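PDB 4KV7: probable leucine/isoleucine/valine-binding protein from Rhodopirellula baltica, which probably binds branched-chain amino acids or related small ligands between its two lobes, as the periplasmic binding component of a transport system. Local coordinates for residues R135-Y138 / A139-T142; G153-P156 / E157-G160; A179-H183 / Q184-V188; M235-N239 / N240-Q244. The protein carries 1 engineered substitution. All blocks are in the same frame, centred on the assembly; numbering follows the deposited sequence.

Interaction 1 of 4, residues R135-Y138 / A139-T142. With FMT (formic acid), chain B.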
loop_
_atom_site.group_PDB
_atom_site.type_symbol
_atom_site.label_atom_id
_atom_site.label_comp_id
_atom_site.label_asym_id
_atom_site.label_seq_id
_atom_site.Cartn_x
_atom_site.Cartn_y
_atom_site.Cartn_z
ATOM N N ARG A 135 2.849 3.022 -6.403
ATOM C CA ARG A 135 1.391 2.989 -6.286
ATOM C C ARG A 135 0.704 4.337 -6.383
ATOM O O ARG A 135 1.260 5.378 -6.039
ATOM C CB ARG A 135 0.974 2.319 -4.974
ATOM C CG ARG A 135 1.567 2.974 -3.726
ATOM C CD ARG A 135 0.614 2.985 -2.533
ATOM N NE ARG A 135 0.360 1.639 -2.028
ATOM C CZ ARG A 135 -0.596 1.322 -1.168
ATOM N NH1 ARG A 135 -0.757 0.059 -0.805
ATOM N NH2 ARG A 135 -1.398 2.258 -0.677
ATOM N N ALA A 136 -0.549 4.286 -6.822
ATOM C CA ALA A 136 -1.460 5.417 -6.747
ATOM C C ALA A 136 -1.585 5.889 -5.304
ATOM O O ALA A 136 -1.271 5.158 -4.355
ATOM C CB ALA A 136 -2.825 5.007 -7.288
ATOM N N SER A 137 -2.063 7.113 -5.144
ATOM C CA SER A 137 -2.130 7.779 -3.853
ATOM C C SER A 137 -3.480 7.629 -3.160
ATOM O O SER A 137 -4.475 7.238 -3.780
ATOM C CB SER A 137 -1.861 9.264 -4.052
ATOM O OG SER A 137 -2.990 9.852 -4.679
ATOM N N TYR A 138 -3.523 7.984 -1.876
ATOM C CA TYR A 138 -4.800 8.010 -1.158
ATOM C C TYR A 138 -5.734 9.067 -1.750
ATOM O O TYR A 138 -6.957 8.868 -1.773
ATOM C CB TYR A 138 -4.638 8.230 0.357
ATOM C CG TYR A 138 -3.866 7.135 1.066
ATOM C CD1 TYR A 138 -4.077 5.788 0.768
ATOM C CD2 TYR A 138 -2.924 7.451 2.025
ATOM C CE1 TYR A 138 -3.369 4.789 1.419
ATOM C CE2 TYR A 138 -2.217 6.464 2.684
ATOM C CZ TYR A 138 -2.440 5.134 2.368
ATOM O OH TYR A 138 -1.732 4.121 2.959
ATOM N N ALA A 139 -5.180 10.190 -2.210
ATOM C CA ALA A 139 -5.998 11.194 -2.881
ATOM C C ALA A 139 -6.695 10.576 -4.094
ATOM O O ALA A 139 -7.883 10.826 -4.335
ATOM C CB ALA A 139 -5.149 12.380 -3.300
ATOM N N GLU A 140 -5.957 9.787 -4.866
ATOM C CA GLU A 140 -6.536 9.128 -6.035
ATOM C C GLU A 140 -7.573 8.064 -5.667
ATOM O O GLU A 140 -8.605 7.952 -6.318
ATOM C CB GLU A 140 -5.418 8.582 -6.932
ATOM C CG GLU A 140 -4.639 9.723 -7.591
ATOM C CD GLU A 140 -3.286 9.338 -8.174
ATOM O OE1 GLU A 140 -2.636 8.395 -7.690
ATOM O OE2 GLU A 140 -2.859 10.025 -9.123
ATOM N N GLU A 141 -7.315 7.287 -4.620
ATOM C CA GLU A 141 -8.285 6.278 -4.202
ATOM C C GLU A 141 -9.577 6.921 -3.730
ATOM O O GLU A 141 -10.677 6.497 -4.114
ATOM C CB GLU A 141 -7.733 5.387 -3.088
ATOM C CG GLU A 141 -6.576 4.500 -3.502
ATOM C CD GLU A 141 -6.179 3.555 -2.394
ATOM O OE1 GLU A 141 -7.033 2.772 -1.941
ATOM O OE2 GLU A 141 -5.011 3.591 -1.946
ATOM N N THR A 142 -9.440 7.930 -2.877
ATOM C CA THR A 142 -10.619 8.593 -2.313
ATOM C C THR A 142 -11.406 9.375 -3.348
ATOM O O THR A 142 -12.631 9.456 -3.263
ATOM C CB THR A 142 -10.281 9.481 -1.091
ATOM O OG1 THR A 142 -9.297 10.455 -1.452
ATOM C CG2 THR A 142 -9.795 8.634 0.089
HETATM C C FMT B . -0.644 4.153 6.229
HETATM O O1 FMT B . -0.410 4.721 5.154
HETATM O O2 FMT B . -0.014 4.323 7.281
HETATM O O HOH W 1 -2.493 4.621 -1.996
#
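S137 and E140 form a capping box where the loop after strand 131-132 turns into helix 138-151. S137 OG accepts from E140 N at 3.0 Å, and E140 answers by bringing OE1 to S137 N at 2.9 Å, a nearly straight bond (166° at the hydrogen) that meets the oxygen on its anti side. The glutamate reaches back because CG lies beside its own backbone N (chi1 -69°), its chain extending along the first turn; OE1 also rests 3.4 Å from A136 CB. OE1 takes a further bond from Q355 NE2, and OE2 pairs with S358 OG. One residue on, E141 OE2 sits near the plane of the Y138 ring, at its edge, 3.6 Å from CD1. R135 NH2 and E141 OE2 are 4.1 Å apart, the oxygen well out of the guanidinium plane, so only the charges attract; a water joins them, donating to E141 OE2 and A136 O and accepting from R135 NH2. Their stronger partners are T270 for E141 and E305 for R135. Y138 OH donates to formic acid O1 at 2.6 Å; this molecule, probably from the crystallisation liquor, is also held by Y68 and T95. This is a classic capped helix start, consistent with the ligand cleft of a leucine-binding-protein fold.

Interaction 2 of 4, residues G153-P156 / E157-G160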
loop_
_atom_site.group_PDB
_atom_site.type_symbol
_atom_site.label_atom_id
_atom_site.label_comp_id
_atom_site.label_asym_id
_atom_site.label_seq_id
_atom_site.Cartn_x
_atom_site.Cartn_y
_atom_site.Cartn_z
ATOM N N GLY A 153 -25.908 8.654 -6.431
ATOM C CA GLY A 153 -26.941 9.400 -5.732
ATOM C C GLY A 153 -26.715 9.561 -4.239
ATOM O O GLY A 153 -27.562 10.107 -3.533
ATOM N N ILE A 154 -25.577 9.095 -3.742
ATOM C CA ILE A 154 -25.195 9.402 -2.373
ATOM C C ILE A 154 -24.830 10.881 -2.330
ATOM O O ILE A 154 -24.061 11.365 -3.165
ATOM C CB ILE A 154 -24.018 8.545 -1.914
ATOM C CG1 ILE A 154 -24.371 7.061 -2.025
ATOM C CG2 ILE A 154 -23.602 8.906 -0.485
ATOM C CD1 ILE A 154 -25.519 6.631 -1.139
ATOM N N LYS A 155 -25.418 11.613 -1.395
ATOM C CA LYS A 155 -25.135 13.038 -1.285
ATOM C C LYS A 155 -23.775 13.253 -0.652
ATOM O O LYS A 155 -23.363 12.467 0.197
ATOM C CB LYS A 155 -26.207 13.729 -0.454
ATOM C CG LYS A 155 -27.581 13.655 -1.079
ATOM C CD LYS A 155 -28.606 14.439 -0.282
ATOM C CE LYS A 155 -29.856 14.708 -1.111
ATOM N NZ LYS A 155 -30.417 13.457 -1.694
ATOM N N PRO A 156 -23.063 14.320 -1.068
ATOM C CA PRO A 156 -21.766 14.608 -0.449
ATOM C C PRO A 156 -21.820 14.610 1.082
ATOM O O PRO A 156 -20.903 14.084 1.716
ATOM C CB PRO A 156 -21.437 15.999 -0.991
ATOM C CG PRO A 156 -22.069 16.019 -2.346
ATOM C CD PRO A 156 -23.346 15.221 -2.203
ATOM N N GLU A 157 -22.890 15.154 1.656
ATOM C CA GLU A 157 -23.041 15.234 3.104
ATOM C C GLU A 157 -23.288 13.884 3.776
ATOM O O GLU A 157 -23.246 13.787 5.005
ATOM C CB GLU A 157 -24.195 16.174 3.473
ATOM C CG GLU A 157 -25.588 15.589 3.206
ATOM C CD GLU A 157 -26.722 16.508 3.641
ATOM O OE1 GLU A 157 -26.455 17.702 3.895
ATOM O OE2 GLU A 157 -27.880 16.036 3.725
ATOM N N GLU A 158 -23.570 12.857 2.976
ATOM C CA GLU A 158 -23.862 11.515 3.477
ATOM C C GLU A 158 -22.640 10.598 3.447
ATOM O O GLU A 158 -22.746 9.400 3.739
ATOM C CB GLU A 158 -24.993 10.878 2.670
ATOM C CG GLU A 158 -26.340 11.552 2.875
ATOM C CD GLU A 158 -27.396 11.120 1.875
ATOM O OE1 GLU A 158 -27.047 10.611 0.793
ATOM O OE2 GLU A 158 -28.589 11.309 2.175
ATOM N N ILE A 159 -21.480 11.154 3.105
ATOM C CA ILE A 159 -20.242 10.389 3.062
ATOM C C ILE A 159 -19.431 10.670 4.318
ATOM O O ILE A 159 -19.001 11.802 4.555
ATOM C CB ILE A 159 -19.401 10.735 1.818
ATOM C CG1 ILE A 159 -20.189 10.445 0.541
ATOM C CG2 ILE A 159 -18.090 9.950 1.823
ATOM C CD1 ILE A 159 -19.529 10.988 -0.710
ATOM N N GLY A 160 -19.226 9.628 5.122
ATOM C CA GLY A 160 -18.479 9.743 6.363
ATOM C C GLY A 160 -17.139 9.038 6.304
ATOM O O GLY A 160 -16.844 8.297 5.361
HETATM O O HOH W 2 -28.821 9.602 -0.977
HETATM O O HOH W 3 -30.774 11.530 0.786
HETATM O O HOH W 4 -19.440 14.594 3.972
#
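E158 folds back over K155, with P156 forming the bend between them, and these three residues carry the turn that leads from helix 138-151 into strand 159-164. The backbone closes the turn: E158 N donates to K155 O at 2.8 Å, and I159 N makes a longer bond to P156 O (3.3 Å). Both donors stand well above the carbonyl planes they address. The E158 side chain bonds in the reverse direction. Its CG lies beside its own backbone N (chi1 -68°) and the chain runs out extended, which brings OE1 to K155 N at 2.9 Å, the donor standing above the carboxylate plane (40° out of it) and the angle at the hydrogen 165°. The K155 side chain crosses the same carboxylate on its aliphatic part, CB coming 3.5 Å from E158 OE1, while its ammonium group goes on past and meets E158 OE2 only through a water. A second water joins OE1 to G153 O; G153, with positive phi, is the first residue past the helix and completes a Schellman motif. Beneath the turn, I154 CG2 rests on I159 CG1 at 3.9 Å. The P156 ring packs on H183 and Q184 at the end of helix 167-183, its CB on I180. Outside the turn, E158 OE2 has its ionic partner in K218, beside the start of the neighbouring strand. With K218, a backbone amide and two donating waters around it, the carboxylate of the buried E158 is probably kept ionised, and one side chain thereby ties the turn both to itself and to the adjoining strand connection.

Interaction 3 of 4, residues A179-H183 / Q184-V188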
loop_
_atom_site.group_PDB
_atom_site.type_symbol
_atom_site.label_atom_id
_atom_site.label_comp_id
_atom_site.label_asym_id
_atom_site.label_seq_id
_atom_site.Cartn_x
_atom_site.Cartn_y
_atom_site.Cartn_z
ATOM N N ALA A 179 -12.068 15.599 -2.540
ATOM C CA ALA A 179 -12.936 14.993 -3.539
ATOM C C ALA A 179 -14.385 15.450 -3.373
ATOM O O ALA A 179 -15.074 15.729 -4.346
ATOM C CB ALA A 179 -12.833 13.480 -3.499
ATOM N N ILE A 180 -14.840 15.531 -2.129
ATOM C CA ILE A 180 -16.185 16.012 -1.830
ATOM C C ILE A 180 -16.350 17.471 -2.269
ATOM O O ILE A 180 -17.368 17.849 -2.858
ATOM C CB ILE A 180 -16.492 15.835 -0.323
ATOM C CG1 ILE A 180 -16.730 14.355 -0.006
ATOM C CG2 ILE A 180 -17.705 16.655 0.095
ATOM C CD1 ILE A 180 -16.705 14.013 1.482
ATOM N N ARG A 181 -15.327 18.278 -1.994
ATOM C CA ARG A 181 -15.365 19.704 -2.307
ATOM C C ARG A 181 -15.487 19.992 -3.787
ATOM O O ARG A 181 -15.928 21.057 -4.175
ATOM C CB ARG A 181 -14.137 20.410 -1.736
ATOM C CG ARG A 181 -14.286 20.710 -0.275
ATOM C CD ARG A 181 -13.096 21.453 0.281
ATOM N NE ARG A 181 -13.469 22.135 1.513
ATOM C CZ ARG A 181 -12.632 22.432 2.502
ATOM N NH1 ARG A 181 -11.351 22.112 2.422
ATOM N NH2 ARG A 181 -13.091 23.062 3.576
ATOM N N ARG A 182 -15.117 19.041 -4.630
ATOM C CA ARG A 182 -15.286 19.237 -6.053
ATOM C C ARG A 182 -16.766 19.221 -6.423
ATOM O O ARG A 182 -17.169 19.826 -7.406
ATOM C CB ARG A 182 -14.537 18.141 -6.800
ATOM C CG ARG A 182 -13.928 18.585 -8.105
ATOM C CD ARG A 182 -13.078 17.453 -8.704
ATOM N NE ARG A 182 -13.892 16.272 -8.968
ATOM C CZ ARG A 182 -14.783 16.178 -9.950
ATOM N NH1 ARG A 182 -15.493 15.068 -10.095
ATOM N NH2 ARG A 182 -14.982 17.194 -10.780
ATOM N N HIS A 183 -17.565 18.519 -5.617
ATOM C CA HIS A 183 -19.006 18.399 -5.842
ATOM C C HIS A 183 -19.843 19.392 -5.050
ATOM O O HIS A 183 -20.934 19.752 -5.467
ATOM C CB HIS A 183 -19.475 16.985 -5.492
ATOM C CG HIS A 183 -18.882 15.934 -6.366
ATOM N ND1 HIS A 183 -19.296 15.732 -7.663
ATOM C CD2 HIS A 183 -17.880 15.049 -6.144
ATOM C CE1 HIS A 183 -18.587 14.752 -8.197
ATOM N NE2 HIS A 183 -17.722 14.324 -7.297
ATOM N N GLN A 184 -19.344 19.815 -3.900
ATOM C CA GLN A 184 -20.135 20.668 -3.020
ATOM C C GLN A 184 -19.219 21.376 -2.050
ATOM O O GLN A 184 -18.378 20.740 -1.431
ATOM C CB GLN A 184 -21.137 19.818 -2.231
ATOM C CG GLN A 184 -22.041 20.633 -1.311
ATOM C CD GLN A 184 -23.020 19.770 -0.534
ATOM O OE1 GLN A 184 -23.538 18.781 -1.048
ATOM N NE2 GLN A 184 -23.281 20.148 0.710
ATOM N N SER A 185 -19.369 22.686 -1.906
ATOM C CA SER A 185 -18.572 23.408 -0.922
ATOM C C SER A 185 -19.005 23.033 0.496
ATOM O O SER A 185 -20.194 23.022 0.811
ATOM C CB SER A 185 -18.660 24.915 -1.155
ATOM O OG SER A 185 -18.080 25.254 -2.405
ATOM N N VAL A 186 -18.029 22.718 1.339
ATOM C CA VAL A 186 -18.279 22.249 2.699
ATOM C C VAL A 186 -17.202 22.776 3.635
ATOM O O VAL A 186 -16.080 23.052 3.209
ATOM C CB VAL A 186 -18.261 20.698 2.788
ATOM C CG1 VAL A 186 -19.419 20.088 2.015
ATOM C CG2 VAL A 186 -16.939 20.141 2.285
ATOM N N LYS A 187 -17.546 22.913 4.913
ATOM C CA LYS A 187 -16.551 23.185 5.943
ATOM C C LYS A 187 -16.009 21.856 6.442
ATOM O O LYS A 187 -16.754 20.876 6.543
ATOM C CB LYS A 187 -17.174 23.952 7.107
ATOM C CG LYS A 187 -17.818 25.269 6.711
ATOM C CD LYS A 187 -16.782 26.287 6.248
ATOM C CE LYS A 187 -17.445 27.541 5.700
ATOM N NZ LYS A 187 -16.459 28.516 5.149
ATOM N N VAL A 188 -14.721 21.806 6.760
ATOM C CA VAL A 188 -14.122 20.542 7.176
ATOM C C VAL A 188 -14.811 19.966 8.424
ATOM O O VAL A 188 -14.951 18.753 8.550
ATOM C CB VAL A 188 -12.582 20.640 7.351
ATOM C CG1 VAL A 188 -12.218 21.560 8.501
ATOM C CG2 VAL A 188 -11.974 19.255 7.551
HETATM O O HOH W 5 -15.538 23.885 0.273
HETATM O O HOH W 6 -15.952 23.666 -3.669
#
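I180 O accepts two backbone bonds as helix 167-183 runs out, from H183 N at 2.8 Å and from Q184 N at 3.0 Å, after which the chain leaves in an extended course and doubles back beside the last turn. R181 bridges from that turn to the returning chain. Its CG sits beside the backbone N (chi1 -80°) and the chain is extended from there to NE, long enough to lay the guanidinium against the backbone five residues on. NE and NH2 approach V186 O side-on, both bonding to that one oxygen, at 3.2 Å for NE and 3.0 Å for NH2. The oxygen lies at the guanidinium edge, only 8° out of its plane. On the way, the aliphatic part of the arginine covers the valine: R181 CG packs against V186 CG2 at 3.7 Å. The same methyl group meets I180 CG2 at 4.2 Å, the two side chains crossing at about a right angle, and V186 itself lies over L177 and L191. Closer to the helix end, R181 CA makes a CA-H...O contact with Q184 O at 3.3 Å. Waters fill in the polar edges: one accepts from V186 N, with a weak bond from R181 NE, and another bridges R181 O and S185 OG. R182 and H183 take a different direction, both to D147 on helix 138-151. Within the turn the arginine thus meets a neutral carbonyl rather than a carboxylate, so its charge is probably not neutralised within this contact; the grip rests on two N-H groups, a shared acceptor and the fit of CG against valine.

Interaction 4 of 4, residues M235-N239 / N240-Q244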
loop_
_atom_site.group_PDB
_atom_site.type_symbol
_atom_site.label_atom_id
_atom_site.label_comp_id
_atom_site.label_asym_id
_atom_site.label_seq_id
_atom_site.Cartn_x
_atom_site.Cartn_y
_atom_site.Cartn_z
HETATM N N MSE A 235 -19.089 -3.922 15.145
HETATM C CA MSE A 235 -19.806 -3.101 16.114
HETATM C C MSE A 235 -20.894 -2.252 15.486
HETATM O O MSE A 235 -21.951 -2.044 16.083
HETATM C CB MSE A 235 -18.833 -2.219 16.881
HETATM C CG MSE A 235 -17.999 -3.003 17.856
HETATM SE SE MSE A 235 -17.018 -1.867 19.082
HETATM C CE MSE A 235 -18.125 -0.317 19.032
ATOM N N ALA A 236 -20.633 -1.753 14.288
ATOM C CA ALA A 236 -21.647 -1.007 13.558
ATOM C C ALA A 236 -22.880 -1.881 13.371
ATOM O O ALA A 236 -23.994 -1.464 13.675
ATOM C CB ALA A 236 -21.099 -0.564 12.214
ATOM N N ARG A 237 -22.676 -3.103 12.889
ATOM C CA ARG A 237 -23.798 -3.989 12.605
ATOM C C ARG A 237 -24.548 -4.375 13.894
ATOM O O ARG A 237 -25.771 -4.535 13.882
ATOM C CB ARG A 237 -23.344 -5.206 11.776
ATOM C CG ARG A 237 -22.618 -4.827 10.461
ATOM C CD ARG A 237 -22.652 -5.944 9.406
ATOM N NE ARG A 237 -21.624 -5.787 8.373
ATOM C CZ ARG A 237 -21.756 -5.038 7.280
ATOM N NH1 ARG A 237 -20.766 -4.963 6.400
ATOM N NH2 ARG A 237 -22.875 -4.359 7.064
HETATM N N MSE A 238 -23.824 -4.476 15.010
HETATM C CA MSE A 238 -24.438 -4.730 16.316
HETATM C C MSE A 238 -25.228 -3.518 16.808
HETATM O O MSE A 238 -26.197 -3.662 17.550
HETATM C CB MSE A 238 -23.375 -5.092 17.360
HETATM C CG MSE A 238 -22.593 -6.365 17.064
HETATM SE SE MSE A 238 -23.580 -8.003 17.396
HETATM C CE MSE A 238 -23.883 -7.758 19.303
ATOM N N ASN A 239 -24.793 -2.328 16.397
ATOM C CA ASN A 239 -25.438 -1.073 16.776
ATOM C C ASN A 239 -26.472 -0.601 15.758
ATOM O O ASN A 239 -26.829 0.583 15.730
ATOM C CB ASN A 239 -24.399 0.034 16.996
ATOM C CG ASN A 239 -23.749 -0.033 18.366
ATOM O OD1 ASN A 239 -22.741 -0.712 18.557
ATOM N ND2 ASN A 239 -24.323 0.677 19.328
ATOM N N ASN A 240 -26.937 -1.521 14.917
ATOM C CA ASN A 240 -28.024 -1.246 13.976
ATOM C C ASN A 240 -27.638 -0.236 12.893
ATOM O O ASN A 240 -28.459 0.584 12.474
ATOM C CB ASN A 240 -29.285 -0.798 14.739
ATOM C CG ASN A 240 -30.544 -0.873 13.897
ATOM O OD1 ASN A 240 -30.571 -1.536 12.858
ATOM N ND2 ASN A 240 -31.596 -0.191 14.341
ATOM N N PHE A 241 -26.391 -0.312 12.436
ATOM C CA PHE A 241 -25.868 0.634 11.456
ATOM C C PHE A 241 -25.190 -0.117 10.317
ATOM O O PHE A 241 -24.178 -0.784 10.530
ATOM C CB PHE A 241 -24.867 1.564 12.141
ATOM C CG PHE A 241 -24.255 2.598 11.235
ATOM C CD1 PHE A 241 -25.048 3.414 10.438
ATOM C CD2 PHE A 241 -22.883 2.787 11.226
ATOM C CE1 PHE A 241 -24.472 4.376 9.621
ATOM C CE2 PHE A 241 -22.304 3.748 10.415
ATOM C CZ PHE A 241 -23.106 4.546 9.618
ATOM N N ASN A 242 -25.741 0.001 9.111
ATOM C CA ASN A 242 -25.238 -0.744 7.961
ATOM C C ASN A 242 -25.035 0.111 6.706
ATOM O O ASN A 242 -25.699 -0.094 5.688
ATOM C CB ASN A 242 -26.164 -1.925 7.646
ATOM C CG ASN A 242 -26.210 -2.951 8.767
ATOM O OD1 ASN A 242 -25.340 -3.819 8.864
ATOM N ND2 ASN A 242 -27.227 -2.860 9.615
ATOM N N PRO A 243 -24.105 1.069 6.765
ATOM C CA PRO A 243 -23.822 1.884 5.584
ATOM C C PRO A 243 -23.015 1.076 4.580
ATOM O O PRO A 243 -22.592 -0.039 4.890
ATOM C CB PRO A 243 -22.926 2.979 6.150
ATOM C CG PRO A 243 -22.135 2.251 7.216
ATOM C CD PRO A 243 -23.157 1.341 7.862
ATOM N N GLN A 244 -22.782 1.632 3.400
ATOM C CA GLN A 244 -21.787 1.059 2.507
ATOM C C GLN A 244 -20.407 1.370 3.068
ATOM O O GLN A 244 -20.045 2.538 3.212
ATOM C CB GLN A 244 -21.915 1.665 1.113
ATOM C CG GLN A 244 -20.831 1.216 0.148
ATOM C CD GLN A 244 -20.928 -0.259 -0.188
ATOM O OE1 GLN A 244 -21.904 -0.701 -0.786
ATOM N NE2 GLN A 244 -19.903 -1.025 0.173
HETATM O O HOH W 7 -27.421 -4.860 11.753
#
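A Schellman motif ends helix 226-238, with N240 at the C-prime position in a left-handed backbone conformation (phi 67°). Its defining bonds run backward into the last turn: F241 N donates to A236 O at 2.9 Å, and N240 N reaches R237 O in a weak bond of 3.4 Å. The chain then heads for strand 244-247, and F241 drops inward beside the helix. Its CG lies opposite the backbone N across the CA-CB bond (chi1 -180°), which sends the ring toward V220, L211 and L216, with CD2 3.9 Å from A236 CB. P243 CD sits 3.4 Å above the centre of one face of the F241 ring. On the outer side, the extended R237 side chain crosses N242 at about a right angle and gives NH2 to N242 OD1 at 3.1 Å. Guanidinium and amide are nearly coplanar, 15° apart, and the N-H points in plane at a lone pair of the amide oxygen. The other end of that amide is used as well: N242 ND2 donates to a water (2.9 Å) that in turn donates to R237 O. R237 NH1 goes further, to L263 O. Held at its oxygen by the arginine and at its nitrogen through water, the N242 amide has both ends engaged, which supports its modelled orientation and probably fixes its rotation, and the arginine links the helix end to its exit loop through a charge-to-neutral hydrogen bond.

Overall arrangement
Following the chain, the four local contacts come in series; none nests in or crosses another. Interaction 1, its centre about 10 Å from the centre of the chain, starts helix 138-151. Interaction 2 turns from the end of that helix into strand 159-164, interaction 3 closes helix 167-183 on the way to strand 193-196, and interaction 4 closes helix 226-238 before strand 244-247. These strands belong to one mixed sheet, so 2, 3 and 4 are helix-strand connections of a single lobe. Interactions 2 and 3 touch: P156 packs on I180, H183 and Q184. T142 of interaction 1 meets A179 of interaction 3, joining two successive helices. Interaction 4 stands apart, its nearest atoms about 7 Å from interaction 2.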